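Local structure of uncharacterized protein (Bacteroides thetaiotaomicron, 4QNI) at residues I130-K135 / R164-N169; S172-G177 / K203-G208; Q214-Y219 / F237-E242; Y286-N291 / T313-R318. The protein is of unknown function but, as a two-domain, probably lipid-attached protein of a gut bacterium, may serve as an auxiliary nutrient-binding protein. All blocks are in the same frame, centred on the assembly; numbering follows the deposited sequence.

Contact 1: residues I130-K135 / R164-N169. With EDO (1,2-ethanediol), chain I.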
loop_
_atom_site.group_PDB
_atom_site.type_symbol
_atom_site.label_atom_id
_atom_site.label_comp_id
_atom_site.label_asym_id
_atom_site.label_seq_id
_atom_site.Cartn_x
_atom_site.Cartn_y
_atom_site.Cartn_z
ATOM N N ILE A 130 9.323 -36.337 13.765
ATOM C CA ILE A 130 8.412 -35.509 12.985
ATOM C C ILE A 130 8.864 -35.550 11.496
ATOM O O ILE A 130 10.069 -35.608 11.201
ATOM C CB ILE A 130 8.295 -34.065 13.549
ATOM C CG1 ILE A 130 6.978 -33.400 13.082
ATOM C CG2 ILE A 130 9.564 -33.179 13.258
ATOM C CD1 ILE A 130 6.642 -32.073 13.758
ATOM N N ASP A 131 7.893 -35.650 10.591
ATOM C CA ASP A 131 8.131 -35.599 9.164
ATOM C C ASP A 131 7.766 -34.186 8.749
ATOM O O ASP A 131 6.585 -33.829 8.714
ATOM C CB ASP A 131 7.301 -36.667 8.412
ATOM C CG ASP A 131 7.666 -36.795 6.933
ATOM O OD1 ASP A 131 8.242 -35.833 6.369
ATOM O OD2 ASP A 131 7.419 -37.865 6.351
HETATM N N MSE A 132 8.778 -33.358 8.506
HETATM C CA MSE A 132 8.584 -31.950 8.171
HETATM C C MSE A 132 8.040 -31.743 6.738
HETATM O O MSE A 132 7.725 -30.602 6.367
HETATM C CB MSE A 132 9.865 -31.145 8.430
HETATM C CG MSE A 132 10.166 -30.977 9.932
HETATM SE SE MSE A 132 8.792 -29.897 10.843
HETATM C CE MSE A 132 9.191 -28.188 10.062
ATOM N N SER A 133 7.833 -32.857 5.992
ATOM C CA SER A 133 7.204 -32.905 4.658
ATOM C C SER A 133 5.774 -32.429 4.761
ATOM O O SER A 133 5.228 -31.860 3.821
ATOM C CB SER A 133 7.215 -34.326 4.115
ATOM O OG SER A 133 8.280 -34.401 3.197
ATOM N N GLU A 134 5.164 -32.708 5.914
ATOM C CA GLU A 134 3.849 -32.220 6.298
ATOM C C GLU A 134 4.098 -30.817 6.737
ATOM O O GLU A 134 5.052 -30.574 7.485
ATOM C CB GLU A 134 3.253 -33.075 7.444
ATOM C CG GLU A 134 3.319 -34.580 7.260
ATOM C CD GLU A 134 2.561 -35.150 6.079
ATOM O OE1 GLU A 134 1.479 -34.618 5.737
ATOM O OE2 GLU A 134 3.069 -36.124 5.478
ATOM N N LYS A 135 3.331 -29.870 6.252
ATOM C CA LYS A 135 3.586 -28.470 6.619
ATOM C C LYS A 135 2.862 -28.238 7.955
ATOM O O LYS A 135 1.772 -27.665 7.987
ATOM C CB LYS A 135 3.113 -27.554 5.467
ATOM C CG LYS A 135 3.873 -27.792 4.133
ATOM C CD LYS A 135 3.088 -27.362 2.869
ATOM C CE LYS A 135 2.668 -25.908 2.849
ATOM N NZ LYS A 135 2.171 -25.518 1.500
ATOM N N ARG A 164 2.987 -21.859 12.042
ATOM C CA ARG A 164 3.822 -22.772 11.288
ATOM C C ARG A 164 5.031 -23.017 12.156
ATOM O O ARG A 164 5.820 -22.081 12.405
ATOM C CB ARG A 164 4.214 -22.220 9.903
ATOM C CG ARG A 164 5.203 -23.125 9.162
ATOM C CD ARG A 164 4.503 -24.256 8.434
ATOM N NE ARG A 164 5.439 -25.189 7.803
ATOM C CZ ARG A 164 5.876 -25.110 6.547
ATOM N NH1 ARG A 164 5.538 -24.084 5.781
ATOM N NH2 ARG A 164 6.687 -26.036 6.063
ATOM N N ILE A 165 5.099 -24.227 12.725
ATOM C CA ILE A 165 6.188 -24.544 13.636
ATOM C C ILE A 165 7.367 -25.069 12.896
ATOM O O ILE A 165 7.273 -26.093 12.190
ATOM C CB ILE A 165 5.758 -25.561 14.733
ATOM C CG1 ILE A 165 4.486 -25.089 15.507
ATOM C CG2 ILE A 165 6.935 -25.910 15.655
ATOM C CD1 ILE A 165 4.596 -23.807 16.215
ATOM N N PHE A 166 8.492 -24.404 13.093
ATOM C CA PHE A 166 9.757 -24.912 12.577
ATOM C C PHE A 166 10.693 -25.300 13.722
ATOM O O PHE A 166 11.281 -24.407 14.338
ATOM C CB PHE A 166 10.489 -23.907 11.662
ATOM C CG PHE A 166 9.841 -23.664 10.332
ATOM C CD1 PHE A 166 9.823 -24.659 9.356
ATOM C CD2 PHE A 166 9.229 -22.452 10.053
ATOM C CE1 PHE A 166 9.209 -24.432 8.120
ATOM C CE2 PHE A 166 8.628 -22.229 8.815
ATOM C CZ PHE A 166 8.614 -23.221 7.864
ATOM N N PRO A 167 10.897 -26.599 14.006
ATOM C CA PRO A 167 12.019 -26.964 14.887
ATOM C C PRO A 167 13.334 -26.518 14.238
ATOM O O PRO A 167 13.438 -26.477 13.005
ATOM C CB PRO A 167 11.973 -28.499 14.929
ATOM C CG PRO A 167 10.728 -28.882 14.261
ATOM C CD PRO A 167 10.331 -27.789 13.353
ATOM N N PHE A 168 14.328 -26.179 15.024
ATOM C CA PHE A 168 15.608 -25.869 14.407
ATOM C C PHE A 168 16.717 -26.549 15.159
ATOM O O PHE A 168 16.649 -26.652 16.381
ATOM C CB PHE A 168 15.871 -24.359 14.275
ATOM C CG PHE A 168 15.998 -23.567 15.552
ATOM C CD1 PHE A 168 17.238 -23.404 16.173
ATOM C CD2 PHE A 168 14.891 -22.920 16.103
ATOM C CE1 PHE A 168 17.355 -22.651 17.350
ATOM C CE2 PHE A 168 15.017 -22.143 17.264
ATOM C CZ PHE A 168 16.247 -22.002 17.865
ATOM N N ASN A 169 17.737 -27.003 14.430
ATOM C CA ASN A 169 18.959 -27.539 14.994
ATOM C C ASN A 169 20.075 -26.580 14.519
ATOM O O ASN A 169 19.760 -25.501 13.996
ATOM C CB ASN A 169 19.163 -29.018 14.596
ATOM C CG ASN A 169 19.316 -29.275 13.109
ATOM O OD1 ASN A 169 19.553 -28.369 12.310
ATOM N ND2 ASN A 169 19.126 -30.516 12.693
HETATM C C1 EDO I . 19.361 -28.939 19.376
HETATM O O1 EDO I . 20.114 -29.543 18.335
HETATM C C2 EDO I . 18.297 -27.940 18.843
HETATM O O2 EDO I . 18.852 -26.641 18.600
HETATM O O HOH W 1 6.929 -28.232 7.783
#

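Contact 2: residues S172-G177 / K203-G208. With EDO (1,2-ethanediol), chain D.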
loop_
_atom_site.group_PDB
_atom_site.type_symbol
_atom_site.label_atom_id
_atom_site.label_comp_id
_atom_site.label_asym_id
_atom_site.label_seq_id
_atom_site.Cartn_x
_atom_site.Cartn_y
_atom_site.Cartn_z
ATOM N N SER A 172 19.763 -26.084 10.309
ATOM C CA SER A 172 18.526 -25.928 9.570
ATOM C C SER A 172 18.139 -24.472 9.361
ATOM O O SER A 172 18.524 -23.582 10.106
ATOM C CB SER A 172 17.395 -26.671 10.283
ATOM O OG SER A 172 17.189 -26.103 11.564
ATOM N N GLY A 173 17.292 -24.279 8.376
ATOM C CA GLY A 173 16.769 -22.996 7.981
ATOM C C GLY A 173 16.766 -22.918 6.475
ATOM O O GLY A 173 16.901 -23.942 5.786
ATOM N N ASP A 174 16.657 -21.682 5.967
ATOM C CA ASP A 174 16.619 -21.406 4.544
ATOM C C ASP A 174 18.019 -21.077 4.066
ATOM O O ASP A 174 18.567 -19.984 4.286
ATOM C CB ASP A 174 15.580 -20.306 4.199
ATOM C CG ASP A 174 14.128 -20.701 4.506
ATOM O OD1 ASP A 174 13.883 -21.879 4.839
ATOM O OD2 ASP A 174 13.249 -19.831 4.432
ATOM N N TYR A 175 18.606 -22.072 3.431
ATOM C CA TYR A 175 19.934 -21.960 2.842
ATOM C C TYR A 175 19.871 -21.132 1.593
ATOM O O TYR A 175 18.841 -21.105 0.925
ATOM C CB TYR A 175 20.441 -23.362 2.461
ATOM C CG TYR A 175 21.036 -24.154 3.595
ATOM C CD1 TYR A 175 20.223 -24.854 4.488
ATOM C CD2 TYR A 175 22.413 -24.323 3.696
ATOM C CE1 TYR A 175 20.775 -25.632 5.510
ATOM C CE2 TYR A 175 22.971 -25.133 4.677
ATOM C CZ TYR A 175 22.154 -25.750 5.609
ATOM O OH TYR A 175 22.747 -26.452 6.630
ATOM N N SER A 176 20.966 -20.501 1.231
ATOM C CA SER A 176 21.056 -19.846 -0.064
ATOM C C SER A 176 21.302 -20.957 -1.064
ATOM O O SER A 176 22.095 -21.848 -0.769
ATOM C CB SER A 176 22.205 -18.845 -0.078
ATOM O OG SER A 176 22.515 -18.461 -1.409
ATOM N N GLY A 177 20.617 -20.930 -2.200
ATOM C CA GLY A 177 20.834 -21.911 -3.262
ATOM C C GLY A 177 21.713 -21.377 -4.390
ATOM O O GLY A 177 21.887 -22.035 -5.411
ATOM N N LYS A 203 17.694 -22.300 -7.746
ATOM C CA LYS A 203 16.801 -22.115 -6.613
ATOM C C LYS A 203 17.533 -21.177 -5.684
ATOM O O LYS A 203 18.532 -21.594 -5.102
ATOM C CB LYS A 203 16.521 -23.468 -5.920
ATOM C CG LYS A 203 15.299 -24.212 -6.416
ATOM C CD LYS A 203 14.626 -24.973 -5.275
ATOM C CE LYS A 203 13.562 -24.155 -4.574
ATOM N NZ LYS A 203 12.386 -23.899 -5.459
ATOM N N SER A 204 17.106 -19.917 -5.573
ATOM C CA SER A 204 17.807 -18.949 -4.713
ATOM C C SER A 204 17.729 -19.320 -3.215
ATOM O O SER A 204 18.627 -18.967 -2.454
ATOM C CB SER A 204 17.259 -17.537 -4.924
ATOM O OG SER A 204 15.940 -17.419 -4.411
ATOM N N SER A 205 16.649 -19.988 -2.804
ATOM C CA SER A 205 16.415 -20.388 -1.422
ATOM C C SER A 205 16.094 -21.886 -1.328
ATOM O O SER A 205 15.238 -22.384 -2.053
ATOM C CB SER A 205 15.292 -19.555 -0.814
ATOM O OG SER A 205 15.024 -19.984 0.507
ATOM N N ILE A 206 16.819 -22.610 -0.454
ATOM C CA ILE A 206 16.635 -24.045 -0.254
ATOM C C ILE A 206 16.396 -24.254 1.219
ATOM O O ILE A 206 17.277 -23.979 2.033
ATOM C CB ILE A 206 17.848 -24.871 -0.798
ATOM C CG1 ILE A 206 18.014 -24.682 -2.327
ATOM C CG2 ILE A 206 17.701 -26.366 -0.422
ATOM C CD1 ILE A 206 19.343 -25.062 -2.832
ATOM N N ARG A 207 15.215 -24.748 1.562
ATOM C CA ARG A 207 14.861 -24.967 2.953
ATOM C C ARG A 207 15.416 -26.303 3.441
ATOM O O ARG A 207 15.146 -27.350 2.834
ATOM C CB ARG A 207 13.320 -24.901 3.123
ATOM C CG ARG A 207 12.883 -24.999 4.584
ATOM C CD ARG A 207 11.483 -24.487 4.762
ATOM N NE ARG A 207 11.476 -23.039 4.618
ATOM C CZ ARG A 207 10.397 -22.318 4.368
ATOM N NH1 ARG A 207 9.222 -22.909 4.191
ATOM N NH2 ARG A 207 10.485 -20.999 4.274
ATOM N N GLY A 208 16.146 -26.235 4.557
ATOM C CA GLY A 208 16.736 -27.374 5.250
ATOM C C GLY A 208 15.864 -27.639 6.454
ATOM O O GLY A 208 15.799 -26.803 7.352
HETATM C C1 EDO D . 10.251 -23.047 0.808
HETATM O O1 EDO D . 10.633 -24.328 0.275
HETATM C C2 EDO D . 11.104 -21.857 0.242
HETATM O O2 EDO D . 12.422 -21.781 0.804
HETATM O O HOH W 2 20.007 -24.009 -6.871
#

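Contact 3: residues Q214-Y219 / F237-E242. With EDO (1,2-ethanediol), chain E.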
loop_
_atom_site.group_PDB
_atom_site.type_symbol
_atom_site.label_atom_id
_atom_site.label_comp_id
_atom_site.label_asym_id
_atom_site.label_seq_id
_atom_site.Cartn_x
_atom_site.Cartn_y
_atom_site.Cartn_z
ATOM N N GLN A 214 21.354 -33.709 14.374
ATOM C CA GLN A 214 22.500 -33.745 13.449
ATOM C C GLN A 214 22.081 -34.054 12.025
ATOM O O GLN A 214 22.932 -34.382 11.178
ATOM C CB GLN A 214 23.497 -34.836 13.920
ATOM C CG GLN A 214 24.158 -34.540 15.264
ATOM C CD GLN A 214 24.998 -33.275 15.228
ATOM O OE1 GLN A 214 24.949 -32.456 16.155
ATOM N NE2 GLN A 214 25.788 -33.076 14.153
ATOM N N THR A 215 20.766 -33.969 11.758
ATOM C CA THR A 215 20.239 -34.316 10.447
ATOM C C THR A 215 19.149 -33.362 10.021
ATOM O O THR A 215 18.248 -33.022 10.789
ATOM C CB THR A 215 19.685 -35.780 10.430
ATOM O OG1 THR A 215 20.456 -36.634 11.275
ATOM C CG2 THR A 215 19.599 -36.373 9.045
ATOM N N ILE A 216 19.205 -33.006 8.755
ATOM C CA ILE A 216 18.177 -32.216 8.084
ATOM C C ILE A 216 17.785 -32.984 6.836
ATOM O O ILE A 216 18.441 -33.984 6.479
ATOM C CB ILE A 216 18.687 -30.760 7.735
ATOM C CG1 ILE A 216 19.862 -30.759 6.727
ATOM C CG2 ILE A 216 19.019 -29.937 8.997
ATOM C CD1 ILE A 216 20.184 -29.320 6.089
ATOM N N PHE A 217 16.782 -32.478 6.126
ATOM C CA PHE A 217 16.545 -32.911 4.765
ATOM C C PHE A 217 16.254 -31.657 3.907
ATOM O O PHE A 217 15.854 -30.604 4.425
ATOM C CB PHE A 217 15.472 -34.025 4.600
ATOM C CG PHE A 217 14.042 -33.540 4.634
ATOM C CD1 PHE A 217 13.445 -33.002 3.498
ATOM C CD2 PHE A 217 13.295 -33.613 5.809
ATOM C CE1 PHE A 217 12.145 -32.522 3.541
ATOM C CE2 PHE A 217 11.999 -33.125 5.856
ATOM C CZ PHE A 217 11.432 -32.583 4.723
ATOM N N THR A 218 16.509 -31.771 2.605
ATOM C CA THR A 218 16.083 -30.782 1.616
ATOM C C THR A 218 15.242 -31.567 0.611
ATOM O O THR A 218 15.384 -32.799 0.524
ATOM C CB THR A 218 17.263 -30.062 0.910
ATOM O OG1 THR A 218 17.820 -30.937 -0.077
ATOM C CG2 THR A 218 18.350 -29.461 1.870
ATOM N N TYR A 219 14.407 -30.905 -0.164
ATOM C CA TYR A 219 13.812 -31.603 -1.288
ATOM C C TYR A 219 14.899 -31.702 -2.392
ATOM O O TYR A 219 15.821 -30.880 -2.417
ATOM C CB TYR A 219 12.533 -30.925 -1.792
ATOM C CG TYR A 219 11.418 -31.005 -0.775
ATOM C CD1 TYR A 219 10.814 -32.221 -0.472
ATOM C CD2 TYR A 219 11.006 -29.875 -0.076
ATOM C CE1 TYR A 219 9.859 -32.316 0.532
ATOM C CE2 TYR A 219 10.015 -29.952 0.895
ATOM C CZ TYR A 219 9.447 -31.176 1.199
ATOM O OH TYR A 219 8.455 -31.258 2.133
ATOM N N PHE A 237 20.577 -35.014 4.932
ATOM C CA PHE A 237 21.928 -34.488 5.212
ATOM C C PHE A 237 22.261 -34.716 6.683
ATOM O O PHE A 237 21.620 -34.136 7.567
ATOM C CB PHE A 237 22.048 -32.998 4.856
ATOM C CG PHE A 237 21.996 -32.681 3.377
ATOM C CD1 PHE A 237 20.782 -32.664 2.692
ATOM C CD2 PHE A 237 23.148 -32.288 2.692
ATOM C CE1 PHE A 237 20.734 -32.344 1.327
ATOM C CE2 PHE A 237 23.094 -31.942 1.329
ATOM C CZ PHE A 237 21.897 -32.016 0.648
ATOM N N ALA A 238 23.224 -35.603 6.937
ATOM C CA ALA A 238 23.665 -35.963 8.290
ATOM C C ALA A 238 25.027 -35.341 8.516
ATOM O O ALA A 238 25.917 -35.583 7.726
ATOM C CB ALA A 238 23.715 -37.485 8.447
ATOM N N PHE A 239 25.180 -34.519 9.565
ATOM C CA PHE A 239 26.410 -33.779 9.897
ATOM C C PHE A 239 27.225 -34.608 10.836
ATOM O O PHE A 239 26.803 -34.822 11.959
ATOM C CB PHE A 239 26.049 -32.396 10.504
ATOM C CG PHE A 239 25.283 -31.561 9.499
ATOM C CD1 PHE A 239 23.910 -31.730 9.328
ATOM C CD2 PHE A 239 25.941 -30.630 8.696
ATOM C CE1 PHE A 239 23.222 -31.014 8.346
ATOM C CE2 PHE A 239 25.254 -29.911 7.718
ATOM C CZ PHE A 239 23.893 -30.101 7.551
ATOM N N ASN A 240 28.355 -35.133 10.371
ATOM C CA ASN A 240 29.205 -36.046 11.151
ATOM C C ASN A 240 30.303 -35.289 11.891
ATOM O O ASN A 240 31.497 -35.565 11.727
ATOM C CB ASN A 240 29.782 -37.113 10.227
ATOM C CG ASN A 240 28.719 -37.883 9.491
ATOM O OD1 ASN A 240 27.731 -38.338 10.073
ATOM N ND2 ASN A 240 28.892 -38.033 8.195
ATOM N N GLY A 241 29.859 -34.354 12.729
ATOM C CA GLY A 241 30.675 -33.479 13.568
ATOM C C GLY A 241 29.804 -32.406 14.197
ATOM O O GLY A 241 28.606 -32.300 13.876
ATOM N N GLU A 242 30.388 -31.577 15.080
ATOM C CA GLU A 242 29.633 -30.482 15.684
ATOM C C GLU A 242 29.755 -29.212 14.839
ATOM O O GLU A 242 28.730 -28.646 14.427
ATOM C CB GLU A 242 30.081 -30.203 17.130
ATOM C CG GLU A 242 29.060 -29.388 17.929
ATOM C CD GLU A 242 29.571 -28.258 18.809
ATOM O OE1 GLU A 242 30.575 -28.452 19.535
ATOM O OE2 GLU A 242 28.921 -27.186 18.810
HETATM C C1 EDO E . 19.930 -29.444 -1.876
HETATM O O1 EDO E . 19.988 -30.816 -2.211
HETATM C C2 EDO E . 20.320 -28.596 -3.073
HETATM O O2 EDO E . 19.308 -28.659 -4.061
#

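Contact 4: residues Y286-N291 / T313-R318. With EDO (1,2-ethanediol), chain J.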
loop_
_atom_site.group_PDB
_atom_site.type_symbol
_atom_site.label_atom_id
_atom_site.label_comp_id
_atom_site.label_asym_id
_atom_site.label_seq_id
_atom_site.Cartn_x
_atom_site.Cartn_y
_atom_site.Cartn_z
ATOM N N TYR A 286 27.553 -18.972 9.986
ATOM C CA TYR A 286 27.404 -19.629 8.699
ATOM C C TYR A 286 27.584 -21.113 8.781
ATOM O O TYR A 286 28.471 -21.585 9.488
ATOM C CB TYR A 286 28.426 -19.066 7.698
ATOM C CG TYR A 286 28.301 -17.574 7.497
ATOM C CD1 TYR A 286 27.264 -17.036 6.736
ATOM C CD2 TYR A 286 29.212 -16.693 8.071
ATOM C CE1 TYR A 286 27.161 -15.664 6.519
ATOM C CE2 TYR A 286 29.104 -15.314 7.881
ATOM C CZ TYR A 286 28.079 -14.807 7.098
ATOM O OH TYR A 286 27.950 -13.458 6.886
ATOM N N VAL A 287 26.758 -21.851 8.043
ATOM C CA VAL A 287 26.937 -23.284 7.882
ATOM C C VAL A 287 27.262 -23.443 6.410
ATOM O O VAL A 287 26.417 -23.114 5.579
ATOM C CB VAL A 287 25.756 -24.165 8.354
ATOM C CG1 VAL A 287 26.046 -25.650 8.088
ATOM C CG2 VAL A 287 25.455 -23.933 9.836
ATOM N N ILE A 288 28.487 -23.863 6.067
ATOM C CA ILE A 288 28.837 -24.031 4.659
ATOM C C ILE A 288 28.930 -25.521 4.332
ATOM O O ILE A 288 29.712 -26.221 4.960
ATOM C CB ILE A 288 30.153 -23.278 4.346
ATOM C CG1 ILE A 288 29.941 -21.752 4.553
ATOM C CG2 ILE A 288 30.689 -23.602 2.933
ATOM C CD1 ILE A 288 31.185 -20.944 4.519
ATOM N N ILE A 289 28.161 -26.008 3.354
ATOM C CA ILE A 289 28.258 -27.432 2.960
ATOM C C ILE A 289 28.886 -27.470 1.595
ATOM O O ILE A 289 28.331 -26.918 0.658
ATOM C CB ILE A 289 26.907 -28.227 3.009
ATOM C CG1 ILE A 289 26.175 -28.057 4.364
ATOM C CG2 ILE A 289 27.114 -29.727 2.659
ATOM C CD1 ILE A 289 24.685 -28.495 4.294
ATOM N N ASN A 290 30.041 -28.102 1.477
ATOM C CA ASN A 290 30.769 -28.186 0.219
ATOM C C ASN A 290 30.646 -29.535 -0.430
ATOM O O ASN A 290 30.415 -30.535 0.245
ATOM C CB ASN A 290 32.250 -27.873 0.440
ATOM C CG ASN A 290 32.532 -26.452 0.830
ATOM O OD1 ASN A 290 33.091 -26.176 1.892
ATOM N ND2 ASN A 290 32.154 -25.521 -0.017
ATOM N N ASN A 291 30.850 -29.557 -1.753
ATOM C CA ASN A 291 30.883 -30.735 -2.613
ATOM C C ASN A 291 29.605 -31.575 -2.575
ATOM O O ASN A 291 29.655 -32.808 -2.545
ATOM C CB ASN A 291 32.122 -31.604 -2.311
ATOM C CG ASN A 291 33.379 -30.864 -2.640
ATOM O OD1 ASN A 291 33.525 -30.329 -3.735
ATOM N ND2 ASN A 291 34.273 -30.749 -1.679
ATOM N N THR A 313 27.703 -25.849 -3.548
ATOM C CA THR A 313 27.804 -25.411 -2.168
ATOM C C THR A 313 26.483 -24.874 -1.688
ATOM O O THR A 313 25.826 -24.113 -2.404
ATOM C CB THR A 313 28.885 -24.300 -2.070
ATOM O OG1 THR A 313 30.085 -24.784 -2.627
ATOM C CG2 THR A 313 29.169 -23.828 -0.621
ATOM N N LEU A 314 26.137 -25.226 -0.453
ATOM C CA LEU A 314 24.998 -24.729 0.309
ATOM C C LEU A 314 25.535 -23.819 1.395
ATOM O O LEU A 314 26.521 -24.174 2.037
ATOM C CB LEU A 314 24.227 -25.884 0.948
ATOM C CG LEU A 314 23.342 -26.718 0.060
ATOM C CD1 LEU A 314 22.960 -28.010 0.778
ATOM C CD2 LEU A 314 22.089 -25.938 -0.335
ATOM N N THR A 315 24.927 -22.657 1.598
ATOM C CA THR A 315 25.344 -21.720 2.639
ATOM C C THR A 315 24.123 -21.234 3.380
ATOM O O THR A 315 23.203 -20.665 2.779
ATOM C CB THR A 315 26.163 -20.522 2.089
ATOM O OG1 THR A 315 27.231 -20.994 1.268
ATOM C CG2 THR A 315 26.727 -19.613 3.213
ATOM N N LEU A 316 24.127 -21.460 4.686
ATOM C CA LEU A 316 23.125 -20.996 5.608
ATOM C C LEU A 316 23.720 -19.905 6.468
ATOM O O LEU A 316 24.766 -20.117 7.059
ATOM C CB LEU A 316 22.645 -22.150 6.493
ATOM C CG LEU A 316 21.633 -21.777 7.604
ATOM C CD1 LEU A 316 20.289 -21.413 7.012
ATOM C CD2 LEU A 316 21.544 -22.902 8.675
ATOM N N SER A 317 23.048 -18.764 6.567
ATOM C CA SER A 317 23.443 -17.667 7.461
ATOM C C SER A 317 22.378 -17.510 8.567
ATOM O O SER A 317 21.187 -17.653 8.326
ATOM C CB SER A 317 23.641 -16.361 6.697
ATOM O OG SER A 317 22.469 -15.989 5.999
ATOM N N ARG A 318 22.821 -17.262 9.766
ATOM C CA ARG A 318 21.958 -17.100 10.917
ATOM C C ARG A 318 22.473 -15.916 11.700
ATOM O O ARG A 318 23.659 -15.869 12.033
ATOM C CB ARG A 318 21.950 -18.394 11.751
ATOM C CG ARG A 318 20.903 -18.406 12.815
ATOM C CD ARG A 318 20.897 -19.687 13.613
ATOM N NE ARG A 318 20.254 -20.801 12.912
ATOM C CZ ARG A 318 20.105 -22.009 13.449
ATOM N NH1 ARG A 318 20.518 -22.249 14.691
ATOM N NH2 ARG A 318 19.552 -22.992 12.745
HETATM C C1 EDO J . 16.017 -19.431 8.293
HETATM O O1 EDO J . 15.077 -18.353 8.232
HETATM C C2 EDO J . 17.476 -18.994 7.906
HETATM O O2 EDO J . 18.279 -18.478 9.013
HETATM O O HOH W 3 31.532 -27.101 -3.081
#

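Contact 1: residues I130-K135 / R164-N169
A type I beta turn from Asp-131 to Glu-134, in the loop ahead of strand 135-142, sets Met-132 (selenomethionine) down on Pro-167 of strand 160-168. The two side chains meet tip to tip, CE of Met-132 lying 3.5 Å from CD of Pro-167. The same methyl is 3.7 Å from CD1 of Phe-166 and 3.5 Å from O of Ile-165. Bends at chi2 and chi3 (-65° and -70°) bring SE and CE to Pro-167. The Arg-164 guanidinium is sandwiched: CB of Lys-135 sits 3.8 Å above the centre of one face and CZ of Phe-166 3.6 Å above the other. Water 1, in the guanidinium plane, accepts from NH2 of Arg-164 at 2.8 Å and lies 2.9 Å from O of Met-132, to which it probably donates. Arg-164 also forms a salt bridge with Glu-225, and Lys-135 NZ bonds to Leu-91 O. Strand 24-30 runs alongside strand 160-168, while Tyr-209 and Phe-217, from strands 205-210 and 215-219, close over Met-132.

Contact 2: residues S172-G177 / K203-G208
Arg-207 grips the carboxylate of Asp-174 side-on with two nitrogens, one to each oxygen. NE reaches OD1 of Asp-174 at 2.7 Å and NH2 reaches OD2 at 3.0 Å, both nearly straight and both on the syn side. Carboxylate and guanidinium are only 21° from coplanar. The two side chains run side by side, pointing the same way, and the bend of Arg-207 at chi3 (-72°) swings NE toward the acid. An ethanediol carbon, C1, rests over one guanidinium face toward its rim, and NH1 has a second acidic partner in Glu-225. An alanine in place of Arg-207 would probably leave the charges of Asp-174 and Glu-225 without this shared mate. Beneath the salt bridge, strands 173-176 and 205-210 form an antiparallel ladder in which Asp-174 and Arg-207 are a non-hydrogen-bonded pair, flanked by the hydrogen-bonded pairs Gly-173/Gly-208 and Tyr-175/Ile-206. N of Gly-208 donates to O of Gly-173 at 2.7 Å. At the far end Gly-177 N meets Ser-204 O at 2.8 Å from above the carbonyl plane. Here CA of Gly-177 lies 3.5 Å from CD1 of Ile-206, and a beta carbon would collide with that methyl and with Lys-203 O. On the face of Tyr-175 and Ile-206, the tyrosine packs against Leu-314 and Leu-316 of strand 306-321, its OH bonded to Tyr-171 O.

Contact 3: residues Q214-Y219 / F237-E242
Phe-239 N donates to Gln-214 O at 2.8 Å, with an N-H...O angle of 173°, and a reciprocal pair of backbone bonds joins Ile-216 to Phe-237. The side-chain amide of Gln-214 also reaches across to the neighbouring strand, NE2 donating to O of Phe-239 at 3.0 Å, an acceptor nearly in the amide plane. A weak, bent bond of 2.9 Å runs from the same NE2 to O of Gly-241, and Tyr-171 OH is a further partner. The bend at chi2 (-62°) folds CD back toward the neighbouring strand. An alanine at Gln-214 would probably deprive the carbonyls of Phe-239 and Gly-241 of this donor and give the chain past Phe-239 more freedom to move. Thr-215 and Ala-238, the non-hydrogen-bonded pair between the backbone bonds, put their side chains on one face. On the other, CG1 of Ile-216 touches both aromatic residues, 3.6 Å from CB of Phe-237 and 3.7 Å from CE1 at the edge of the Phe-239 ring. The Phe-237 ring extends to Thr-218, CE1 lying 3.5 Å from OG1. That hydroxyl donates to Tyr-219 O and takes a weak bond from O1 of an ethanediol. Outward, Phe-239 stacks on Tyr-171 and meets Phe-269 edge-to-face. Strand 205-210 adjoins the 215-219 side of the pair and strand 244-250 the 234-240 side.

Contact 4: residues Y286-N291 / T313-R318
Tyr-286 leans its ring across to Ser-317 on the partner strand. Starting at the base, CB lies 3.9 Å from O of Leu-316. With CG anti to the carbonyl carbon (chi1 -58°), the ring begins on the backbone N side of the residue. CD1 then comes within 3.7 Å of CB of Ser-317, and CE1 meets that same carbon at 3.6 Å. CD1 also lies near CG2 of Thr-315, more distantly. Along this face Ile-288 follows, its CG2 touching CG2 of Thr-313 at 3.9 Å and its CG1 lying beside CG2 of Thr-315. On the opposite face the paired residues are aliphatic: CD1 of Ile-289 meets CD1 of Leu-314 at 3.9 Å, the two side chains running the same way, and CB of Val-287 faces CB of Leu-316. All four touch Tyr-175. Reciprocal backbone bonds join Val-287 to Leu-316 and Ile-289 to Leu-314. At one end water 3 bridges N of Asn-291 and OG1 of Thr-313. At the other, Ser-317 O accepts from an ethanediol. With the strand directions 173° apart, this is the regular two-residue alternation of a long antiparallel beta hairpin, formed by strands 282-298 and 306-321.

Contacts 2, 3 and 4 are antiparallel strand pairs of one large sheet, whereas contact 1 sets a loop against a strand of another sheet and relies on side chains and a water in place of backbone ladders. Contacts 1 and 3 are buried; contacts 2 and 4 are partly open, with a salt bridge on the Asp-174/Arg-207 face of contact 2 and a mix of tyrosine, isoleucine, threonine and serine on the Tyr-286 face of contact 4. Tyr-175 joins the three ladders, touching Ile-216 and Phe-239 of contact 3 and the aliphatic face of contact 4. Arg-318 probably ties contact 4 to Asn-169 and Ser-172, and Phe-166 packs on Arg-207, joining contacts 1 and 2.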